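Local coordinates for protein tapirin (PDB 6N2B) that probably binds cellulose through its beta-helical C-terminal domain, which also holds a calcium ion, and so may help the thermophilic bacterium attach to plant biomass, at residues Glu239-Cys250 / Gly261-Ile272; Gly456-Thr464 / Thr488-Pro496. All coordinates share one frame; numbering follows the deposited sequence.

Interaction 1. Residues Glu239-Cys250 / Gly261-Ile272; sequences EFKAIGVNNLIC and GNSIEIKEIMYI
Leu-248 packs on the next coil along one flank: its CB lies 3.6 Å from Ile-266 CD1, and beside Met-270 the two side chains lie side by side, Leu-248 CD1 3.9 Å from the terminal methyl, Met-270 CE. Ile-266 reaches this place because its second torsion turns to -74°, which swings CD1 onto both Leu-248 and the CG1 branch of Val-245, 3.8 Å away. Ala-242 and Ile-264 share the same face, where apolar residues suit a buried interior. On the other face Ile-249 CG1 meets Tyr-271 CB obliquely, while Cys-250 O lies at the edge of the Tyr-271 ring, in its plane.

Parallel backbone bonds hold these stacks in step, in two ladders. A beta bulge between Ala-242 and Val-245 marks the corner at Gly-244 (phi 68°, easy for a residue without CB); the second ladder starts at Leu-248, after loops in both segments. Asparagines take over where the ladders stop. Asn-262 OD1 accepts from Phe-240 N at 2.7 Å, in the carbonyl plane, and Asn-247 OD1 offers a lone pair to Ile-269 N at 3.2 Å in a nearly straight bond (167°). At the outer turn Lys-267 NZ donates to Asn-246 OD1 at 2.8 Å, in the carbonyl plane, and also to a water that bonds to Gly-244 O.

Further out, Asn-246 ND2 is held by Glu-206, the Tyr-271 hydroxyl bonds to Gln-273, and helix 408-413 covers Tyr-271 and Ile-269. Asn-262 ND2 binds Asn-287 OD1 one coil on, a side-chain bond of the kind found in asparagine ladders. Residues in register stacked coil upon coil, with parallel strands, polar corners and an apolar interior, are the signature of the parallel beta-helix.

Interaction 2. Residues Gly456-Thr464 / Thr488-Pro496; sequences GINDSELIT and TFSNPTSLP
Asp-459, in the first turn of a helix, sends its carboxylate across to the turn after a neighbouring strand while its CB is wedged among hydrocarbon. OD2 uses its syn lone pair to accept from Asn-491 N at 2.8 Å. A first torsion of 45° sets CG between the backbone N and the carbonyl carbon, aiming the carboxylate at the turn. Meanwhile CB lies 3.6 Å from Leu-495 CD2 and 3.7 Å from Phe-489 CD1. Aspartate fits here because its short stem packs while its acid end grips the turn. With an alanine here the carboxylate is gone, which would probably leave Asn-491 N without its acceptor and the turn less firmly fixed to the helix.

Leu-495 also sets CD1 over one face of the Phe-489 ring, toward its rim, and brings CD2 to 3.6 Å from Ile-463 CG1. Leu-462 CD2 crosses to Phe-489 CE1 at 3.9 Å, completing a small apolar patch that strand 504-508 backs through Leu-505 and Ile-507. The turn itself is braced by Ser-494, whose OG and N reach Asn-491 O from opposite faces of its plane.

The strands touch briefly: Thr-488 N bonds to Ile-457 O, and a weak bond runs from Asp-459 N to Thr-488 O. Asn-458 then caps the helix, its OD1 taking Glu-461 N at 2.8 Å (177°), while Glu-461 OE1 accepts from Asn-458 N. Farther along, this helix supplies the calcium ligand Glu-465. Short parallel strand pairing thus gives way directly to a helix begun by a classic capping box.

Overall arrangement
From the N terminus, the chain first meets interaction 1, which closes a short loop containing strand 254-257 and joins successive coils near the centre of the molecule. Further coils follow to strand 393-396 before the chain returns past helix 408-413, which lies against residues of 261-272, and enters the calcium-bearing end. There interaction 2 closes a longer loop that includes the rest of helix 459-470 and strand 478-483. The two loops lie in series, neither nested nor crossed. Their centres are 27 Å apart and their nearest atoms about 14 Å. The later strand 510-513 pairs with strand 207-211, linking the two regions of the fold.

Interaction 1. Residues Glu239-Cys250 / Gly261-Ile272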
loop_
_atom_site.group_PDB
_atom_site.type_symbol
_atom_site.label_atom_id
_atom_site.label_comp_id
_atom_site.label_asym_id
_atom_site.label_seq_id
_atom_site.Cartn_x
_atom_site.Cartn_y
_atom_site.Cartn_z
ATOM N N GLU A 239 -11.841 5.463 -2.232
ATOM C CA GLU A 239 -12.348 4.215 -1.659
ATOM C C GLU A 239 -11.308 3.103 -1.718
ATOM O O GLU A 239 -11.621 1.949 -2.023
ATOM C CB GLU A 239 -13.636 3.762 -2.352
ATOM C CG GLU A 239 -14.833 4.658 -2.137
ATOM C CD GLU A 239 -15.296 4.714 -0.698
ATOM O OE1 GLU A 239 -15.072 3.733 0.055
ATOM O OE2 GLU A 239 -15.899 5.749 -0.329
ATOM N N PHE A 240 -10.055 3.449 -1.445
ATOM C CA PHE A 240 -8.997 2.452 -1.410
ATOM C C PHE A 240 -8.832 1.938 0.016
ATOM O O PHE A 240 -8.700 2.729 0.949
ATOM C CB PHE A 240 -7.684 3.033 -1.927
ATOM C CG PHE A 240 -6.535 2.086 -1.807
ATOM C CD1 PHE A 240 -6.313 1.125 -2.780
ATOM C CD2 PHE A 240 -5.694 2.130 -0.713
ATOM C CE1 PHE A 240 -5.256 0.236 -2.668
ATOM C CE2 PHE A 240 -4.646 1.251 -0.595
ATOM C CZ PHE A 240 -4.423 0.300 -1.570
ATOM N N LYS A 241 -8.848 0.617 0.186
ATOM C CA LYS A 241 -8.766 0.015 1.513
ATOM C C LYS A 241 -7.744 -1.114 1.533
ATOM O O LYS A 241 -7.752 -1.994 0.667
ATOM C CB LYS A 241 -10.122 -0.502 1.978
ATOM C CG LYS A 241 -11.043 0.600 2.411
ATOM C CD LYS A 241 -12.484 0.136 2.407
ATOM C CE LYS A 241 -13.320 0.880 3.420
ATOM N NZ LYS A 241 -13.317 2.344 3.149
ATOM N N ALA A 242 -6.876 -1.083 2.530
ATOM C CA ALA A 242 -5.954 -2.169 2.822
ATOM C C ALA A 242 -6.299 -2.697 4.214
ATOM O O ALA A 242 -6.073 -2.013 5.218
ATOM C CB ALA A 242 -4.515 -1.672 2.744
ATOM N N ILE A 243 -6.867 -3.892 4.288
ATOM C CA ILE A 243 -7.287 -4.466 5.564
ATOM C C ILE A 243 -6.363 -5.624 5.910
ATOM O O ILE A 243 -6.332 -6.635 5.199
ATOM C CB ILE A 243 -8.746 -4.939 5.528
ATOM C CG1 ILE A 243 -9.669 -3.805 5.099
ATOM C CG2 ILE A 243 -9.160 -5.464 6.883
ATOM C CD1 ILE A 243 -11.088 -4.277 4.841
ATOM N N GLY A 244 -5.630 -5.494 7.010
ATOM C CA GLY A 244 -4.680 -6.529 7.382
ATOM C C GLY A 244 -3.481 -6.693 6.462
ATOM O O GLY A 244 -2.919 -7.789 6.398
ATOM N N VAL A 245 -3.065 -5.634 5.756
ATOM C CA VAL A 245 -1.872 -5.698 4.920
ATOM C C VAL A 245 -0.628 -5.715 5.803
ATOM O O VAL A 245 -0.489 -4.917 6.741
ATOM C CB VAL A 245 -1.839 -4.512 3.940
ATOM C CG1 VAL A 245 -0.427 -4.300 3.391
ATOM C CG2 VAL A 245 -2.802 -4.749 2.793
ATOM N N ASN A 246 0.297 -6.617 5.497
ATOM C CA ASN A 246 1.518 -6.718 6.289
ATOM C C ASN A 246 2.511 -5.609 5.947
ATOM O O ASN A 246 2.951 -4.856 6.821
ATOM C CB ASN A 246 2.149 -8.096 6.089
ATOM C CG ASN A 246 1.378 -9.192 6.807
ATOM O OD1 ASN A 246 0.848 -8.981 7.898
ATOM N ND2 ASN A 246 1.310 -10.366 6.194
ATOM N N ASN A 247 2.889 -5.493 4.687
ATOM C CA ASN A 247 3.794 -4.426 4.287
ATOM C C ASN A 247 3.243 -3.692 3.067
ATOM O O ASN A 247 2.523 -4.270 2.245
ATOM C CB ASN A 247 5.218 -4.969 3.994
ATOM C CG ASN A 247 5.721 -5.937 5.080
ATOM O OD1 ASN A 247 6.031 -5.523 6.201
ATOM N ND2 ASN A 247 5.819 -7.219 4.743
ATOM N N LEU A 248 3.568 -2.402 2.972
ATOM C CA LEU A 248 3.350 -1.610 1.764
ATOM C C LEU A 248 4.681 -0.945 1.465
ATOM O O LEU A 248 5.030 0.035 2.123
ATOM C CB LEU A 248 2.251 -0.575 1.950
ATOM C CG LEU A 248 1.748 0.200 0.721
ATOM C CD1 LEU A 248 0.463 0.888 1.059
ATOM C CD2 LEU A 248 2.728 1.243 0.198
ATOM N N ILE A 249 5.415 -1.453 0.485
ATOM C CA ILE A 249 6.716 -0.898 0.112
ATOM C C ILE A 249 6.592 -0.180 -1.226
ATOM O O ILE A 249 6.207 -0.785 -2.233
ATOM C CB ILE A 249 7.796 -1.983 0.029
ATOM C CG1 ILE A 249 8.041 -2.596 1.409
ATOM C CG2 ILE A 249 9.053 -1.394 -0.599
ATOM C CD1 ILE A 249 8.880 -3.834 1.381
ATOM N N CYS A 250 6.940 1.096 -1.252
ATOM C CA CYS A 250 6.952 1.845 -2.500
ATOM C C CYS A 250 8.351 2.382 -2.730
ATOM O O CYS A 250 8.847 3.189 -1.937
ATOM C CB CYS A 250 5.955 2.997 -2.493
ATOM S SG CYS A 250 6.170 4.009 -3.985
ATOM N N GLY A 261 -12.940 8.003 2.048
ATOM C CA GLY A 261 -13.283 6.617 2.287
ATOM C C GLY A 261 -12.122 5.659 2.231
ATOM O O GLY A 261 -12.334 4.444 2.144
ATOM N N ASN A 262 -10.898 6.168 2.269
ATOM C CA ASN A 262 -9.731 5.309 2.310
ATOM C C ASN A 262 -9.431 4.885 3.730
ATOM O O ASN A 262 -9.520 5.683 4.666
ATOM C CB ASN A 262 -8.532 6.026 1.721
ATOM C CG ASN A 262 -8.837 6.598 0.398
ATOM O OD1 ASN A 262 -9.133 5.867 -0.553
ATOM N ND2 ASN A 262 -8.813 7.919 0.315
ATOM N N SER A 263 -9.063 3.624 3.882
ATOM C CA SER A 263 -8.766 3.062 5.188
ATOM C C SER A 263 -7.595 2.110 4.977
ATOM O O SER A 263 -7.727 1.123 4.245
ATOM C CB SER A 263 -10.014 2.377 5.758
ATOM O OG SER A 263 -9.724 1.412 6.757
ATOM N N ILE A 264 -6.435 2.418 5.560
ATOM C CA ILE A 264 -5.224 1.623 5.346
ATOM C C ILE A 264 -4.720 1.072 6.681
ATOM O O ILE A 264 -4.506 1.828 7.634
ATOM C CB ILE A 264 -4.135 2.445 4.637
ATOM C CG1 ILE A 264 -4.541 2.699 3.193
ATOM C CG2 ILE A 264 -2.837 1.716 4.627
ATOM C CD1 ILE A 264 -3.804 3.871 2.573
ATOM N N GLU A 265 -4.525 -0.249 6.742
ATOM C CA GLU A 265 -3.967 -0.927 7.910
ATOM C C GLU A 265 -2.661 -1.597 7.529
ATOM O O GLU A 265 -2.652 -2.496 6.692
ATOM C CB GLU A 265 -4.923 -1.974 8.464
ATOM C CG GLU A 265 -6.073 -1.390 9.219
ATOM C CD GLU A 265 -7.219 -2.359 9.309
ATOM O OE1 GLU A 265 -6.968 -3.590 9.408
ATOM O OE2 GLU A 265 -8.375 -1.887 9.274
ATOM N N ILE A 266 -1.573 -1.187 8.167
ATOM C CA ILE A 266 -0.265 -1.763 7.919
ATOM C C ILE A 266 0.226 -2.417 9.200
ATOM O O ILE A 266 0.433 -1.735 10.210
ATOM C CB ILE A 266 0.732 -0.711 7.427
ATOM C CG1 ILE A 266 0.172 0.004 6.192
ATOM C CG2 ILE A 266 2.046 -1.406 7.096
ATOM C CD1 ILE A 266 0.211 -0.857 4.921
ATOM N N LYS A 267 0.424 -3.735 9.157
ATOM C CA LYS A 267 0.773 -4.469 10.368
ATOM C C LYS A 267 2.247 -4.384 10.689
ATOM O O LYS A 267 2.620 -4.429 11.861
ATOM C CB LYS A 267 0.365 -5.924 10.232
ATOM C CG LYS A 267 -1.124 -6.090 10.314
ATOM C CD LYS A 267 -1.543 -7.409 9.746
ATOM C CE LYS A 267 -1.147 -8.554 10.654
ATOM N NZ LYS A 267 -1.048 -9.813 9.850
ATOM N N GLU A 268 3.102 -4.265 9.676
ATOM C CA GLU A 268 4.534 -4.207 9.906
ATOM C C GLU A 268 5.047 -2.920 9.298
ATOM O O GLU A 268 4.862 -1.842 9.882
ATOM C CB GLU A 268 5.212 -5.485 9.392
ATOM C CG GLU A 268 4.864 -6.757 10.210
ATOM C CD GLU A 268 5.058 -6.590 11.736
ATOM O OE1 GLU A 268 5.922 -5.774 12.157
ATOM O OE2 GLU A 268 4.352 -7.288 12.519
ATOM N N ILE A 269 5.678 -2.954 8.122
ATOM C CA ILE A 269 6.421 -1.810 7.600
ATOM C C ILE A 269 5.683 -1.181 6.425
ATOM O O ILE A 269 5.307 -1.871 5.469
ATOM C CB ILE A 269 7.847 -2.208 7.187
ATOM C CG1 ILE A 269 8.690 -2.507 8.432
ATOM C CG2 ILE A 269 8.477 -1.110 6.329
ATOM C CD1 ILE A 269 9.592 -3.723 8.312
ATOM N N MET A 270 5.496 0.133 6.493
ATOM C CA MET A 270 5.154 0.956 5.339
ATOM C C MET A 270 6.392 1.766 4.974
ATOM O O MET A 270 6.751 2.715 5.677
ATOM C CB MET A 270 3.965 1.862 5.634
ATOM C CG MET A 270 3.472 2.661 4.448
ATOM S SD MET A 270 2.025 3.618 4.945
ATOM C CE MET A 270 1.303 3.942 3.346
ATOM N N TYR A 271 7.055 1.373 3.894
ATOM C CA TYR A 271 8.254 2.047 3.417
ATOM C C TYR A 271 7.867 2.973 2.270
ATOM O O TYR A 271 7.339 2.521 1.248
ATOM C CB TYR A 271 9.317 1.031 2.976
ATOM C CG TYR A 271 10.608 1.642 2.449
ATOM C CD1 TYR A 271 10.666 2.204 1.174
ATOM C CD2 TYR A 271 11.769 1.659 3.225
ATOM C CE1 TYR A 271 11.837 2.766 0.678
ATOM C CE2 TYR A 271 12.954 2.214 2.737
ATOM C CZ TYR A 271 12.976 2.768 1.457
ATOM O OH TYR A 271 14.120 3.325 0.943
ATOM N N ILE A 272 8.155 4.253 2.428
ATOM C CA ILE A 272 7.855 5.252 1.416
ATOM C C ILE A 272 9.177 5.866 0.979
ATOM O O ILE A 272 9.749 6.706 1.689
ATOM C CB ILE A 272 6.892 6.318 1.935
ATOM C CG1 ILE A 272 5.624 5.645 2.477
ATOM C CG2 ILE A 272 6.592 7.339 0.849
ATOM C CD1 ILE A 272 4.858 4.822 1.456
HETATM O O HOH W 1 -2.608 -10.520 7.784
#

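Interaction 2. Residues Gly456-Thr464 / Thr488-Pro496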
loop_
_atom_site.group_PDB
_atom_site.type_symbol
_atom_site.label_atom_id
_atom_site.label_comp_id
_atom_site.label_asym_id
_atom_site.label_seq_id
_atom_site.Cartn_x
_atom_site.Cartn_y
_atom_site.Cartn_z
ATOM N N GLY A 456 -1.704 -7.518 -21.409
ATOM C CA GLY A 456 -2.850 -7.247 -20.562
ATOM C C GLY A 456 -3.795 -8.440 -20.453
ATOM O O GLY A 456 -3.622 -9.481 -21.084
ATOM N N ILE A 457 -4.807 -8.266 -19.610
ATOM C CA ILE A 457 -5.856 -9.258 -19.392
ATOM C C ILE A 457 -7.189 -8.526 -19.333
ATOM O O ILE A 457 -7.263 -7.409 -18.804
ATOM C CB ILE A 457 -5.617 -10.056 -18.091
ATOM C CG1 ILE A 457 -4.190 -10.614 -18.057
ATOM C CG2 ILE A 457 -6.669 -11.167 -17.922
ATOM C CD1 ILE A 457 -3.816 -11.270 -16.758
ATOM N N ASN A 458 -8.236 -9.131 -19.897
ATOM C CA ASN A 458 -9.586 -8.615 -19.715
ATOM C C ASN A 458 -10.531 -9.764 -19.395
ATOM O O ASN A 458 -10.152 -10.940 -19.421
ATOM C CB ASN A 458 -10.073 -7.793 -20.921
ATOM C CG ASN A 458 -10.300 -8.621 -22.182
ATOM O OD1 ASN A 458 -10.937 -9.675 -22.166
ATOM N ND2 ASN A 458 -9.784 -8.116 -23.299
ATOM N N ASP A 459 -11.778 -9.411 -19.079
ATOM C CA ASP A 459 -12.685 -10.412 -18.528
ATOM C C ASP A 459 -13.167 -11.396 -19.591
ATOM O O ASP A 459 -13.362 -12.583 -19.298
ATOM C CB ASP A 459 -13.859 -9.740 -17.816
ATOM C CG ASP A 459 -14.466 -8.596 -18.600
ATOM O OD1 ASP A 459 -14.064 -8.324 -19.749
ATOM O OD2 ASP A 459 -15.340 -7.937 -18.024
ATOM N N SER A 460 -13.355 -10.934 -20.827
ATOM C CA SER A 460 -13.692 -11.848 -21.916
ATOM C C SER A 460 -12.591 -12.896 -22.111
ATOM O O SER A 460 -12.857 -14.106 -22.148
ATOM C CB SER A 460 -13.941 -11.038 -23.198
ATOM O OG SER A 460 -14.194 -11.862 -24.329
ATOM N N GLU A 461 -11.339 -12.449 -22.204
ATOM C CA GLU A 461 -10.225 -13.378 -22.351
ATOM C C GLU A 461 -10.133 -14.341 -21.177
ATOM O O GLU A 461 -9.890 -15.539 -21.362
ATOM C CB GLU A 461 -8.939 -12.591 -22.498
ATOM C CG GLU A 461 -8.929 -11.774 -23.752
ATOM C CD GLU A 461 -7.792 -10.800 -23.765
ATOM O OE1 GLU A 461 -7.284 -10.492 -22.653
ATOM O OE2 GLU A 461 -7.413 -10.354 -24.878
ATOM N N LEU A 462 -10.345 -13.828 -19.965
ATOM C CA LEU A 462 -10.239 -14.634 -18.752
ATOM C C LEU A 462 -11.271 -15.760 -18.723
ATOM O O LEU A 462 -10.947 -16.897 -18.361
ATOM C CB LEU A 462 -10.402 -13.718 -17.545
ATOM C CG LEU A 462 -9.957 -14.116 -16.158
ATOM C CD1 LEU A 462 -8.506 -14.550 -16.174
ATOM C CD2 LEU A 462 -10.160 -12.914 -15.256
ATOM N N ILE A 463 -12.521 -15.457 -19.075
ATOM C CA ILE A 463 -13.551 -16.492 -19.160
ATOM C C ILE A 463 -13.159 -17.554 -20.193
ATOM O O ILE A 463 -13.264 -18.763 -19.939
ATOM C CB ILE A 463 -14.919 -15.861 -19.489
ATOM C CG1 ILE A 463 -15.385 -14.948 -18.359
ATOM C CG2 ILE A 463 -15.954 -16.918 -19.750
ATOM C CD1 ILE A 463 -16.383 -13.931 -18.820
ATOM N N THR A 464 -12.693 -17.117 -21.369
ATOM C CA THR A 464 -12.238 -18.070 -22.376
ATOM C C THR A 464 -11.095 -18.931 -21.844
ATOM O O THR A 464 -11.177 -20.167 -21.852
ATOM C CB THR A 464 -11.810 -17.336 -23.653
ATOM O OG1 THR A 464 -12.921 -16.609 -24.195
ATOM C CG2 THR A 464 -11.315 -18.323 -24.698
ATOM N N THR A 488 -8.297 -5.043 -17.365
ATOM C CA THR A 488 -9.533 -4.315 -17.626
ATOM C C THR A 488 -10.713 -5.261 -17.530
ATOM O O THR A 488 -10.791 -6.233 -18.282
ATOM C CB THR A 488 -9.531 -3.652 -19.001
ATOM O OG1 THR A 488 -8.487 -2.673 -19.068
ATOM C CG2 THR A 488 -10.855 -2.965 -19.216
ATOM N N PHE A 489 -11.644 -4.962 -16.637
ATOM C CA PHE A 489 -12.871 -5.722 -16.510
ATOM C C PHE A 489 -13.992 -4.821 -17.024
ATOM O O PHE A 489 -14.530 -3.988 -16.293
ATOM C CB PHE A 489 -13.062 -6.157 -15.078
ATOM C CG PHE A 489 -11.989 -7.098 -14.585
ATOM C CD1 PHE A 489 -11.531 -8.134 -15.390
ATOM C CD2 PHE A 489 -11.426 -6.940 -13.325
ATOM C CE1 PHE A 489 -10.537 -9.001 -14.940
ATOM C CE2 PHE A 489 -10.445 -7.806 -12.862
ATOM C CZ PHE A 489 -10.000 -8.835 -13.666
ATOM N N SER A 490 -14.322 -4.987 -18.310
ATOM C CA SER A 490 -15.296 -4.140 -18.998
ATOM C C SER A 490 -16.733 -4.487 -18.661
ATOM O O SER A 490 -17.627 -3.650 -18.855
ATOM C CB SER A 490 -15.123 -4.249 -20.518
ATOM O OG SER A 490 -14.280 -3.215 -20.996
ATOM N N ASN A 491 -16.959 -5.690 -18.183
ATOM C CA ASN A 491 -18.262 -6.255 -17.925
ATOM C C ASN A 491 -18.136 -7.226 -16.755
ATOM O O ASN A 491 -18.436 -8.419 -16.894
ATOM C CB ASN A 491 -18.777 -6.945 -19.186
ATOM C CG ASN A 491 -20.269 -6.829 -19.330
ATOM O OD1 ASN A 491 -20.926 -6.159 -18.529
ATOM N ND2 ASN A 491 -20.825 -7.485 -20.347
ATOM N N PRO A 492 -17.693 -6.756 -15.588
ATOM C CA PRO A 492 -17.348 -7.695 -14.505
ATOM C C PRO A 492 -18.457 -8.667 -14.103
ATOM O O PRO A 492 -18.136 -9.751 -13.600
ATOM C CB PRO A 492 -16.973 -6.765 -13.340
ATOM C CG PRO A 492 -17.520 -5.422 -13.705
ATOM C CD PRO A 492 -17.481 -5.352 -15.193
ATOM N N THR A 493 -19.743 -8.342 -14.296
ATOM C CA THR A 493 -20.793 -9.273 -13.862
ATOM C C THR A 493 -20.781 -10.582 -14.664
ATOM O O THR A 493 -21.354 -11.588 -14.218
ATOM C CB THR A 493 -22.174 -8.582 -13.909
ATOM O OG1 THR A 493 -22.539 -8.234 -15.248
ATOM C CG2 THR A 493 -22.148 -7.317 -13.087
ATOM N N SER A 494 -20.090 -10.597 -15.804
ATOM C CA SER A 494 -19.828 -11.809 -16.569
ATOM C C SER A 494 -18.857 -12.777 -15.890
ATOM O O SER A 494 -18.787 -13.938 -16.301
ATOM C CB SER A 494 -19.248 -11.425 -17.912
ATOM O OG SER A 494 -17.943 -10.910 -17.709
ATOM N N LEU A 495 -18.061 -12.329 -14.912
ATOM C CA LEU A 495 -17.135 -13.236 -14.228
ATOM C C LEU A 495 -17.833 -13.901 -13.043
ATOM O O LEU A 495 -18.613 -13.251 -12.337
ATOM C CB LEU A 495 -15.904 -12.489 -13.728
ATOM C CG LEU A 495 -15.105 -11.703 -14.765
ATOM C CD1 LEU A 495 -14.078 -10.834 -14.088
ATOM C CD2 LEU A 495 -14.416 -12.644 -15.720
ATOM N N PRO A 496 -17.603 -15.194 -12.795
ATOM C CA PRO A 496 -18.239 -15.835 -11.638
ATOM C C PRO A 496 -17.669 -15.356 -10.320
ATOM O O PRO A 496 -18.202 -15.713 -9.260
ATOM C CB PRO A 496 -17.962 -17.332 -11.862
ATOM C CG PRO A 496 -17.485 -17.446 -13.232
ATOM C CD PRO A 496 -16.811 -16.158 -13.566
#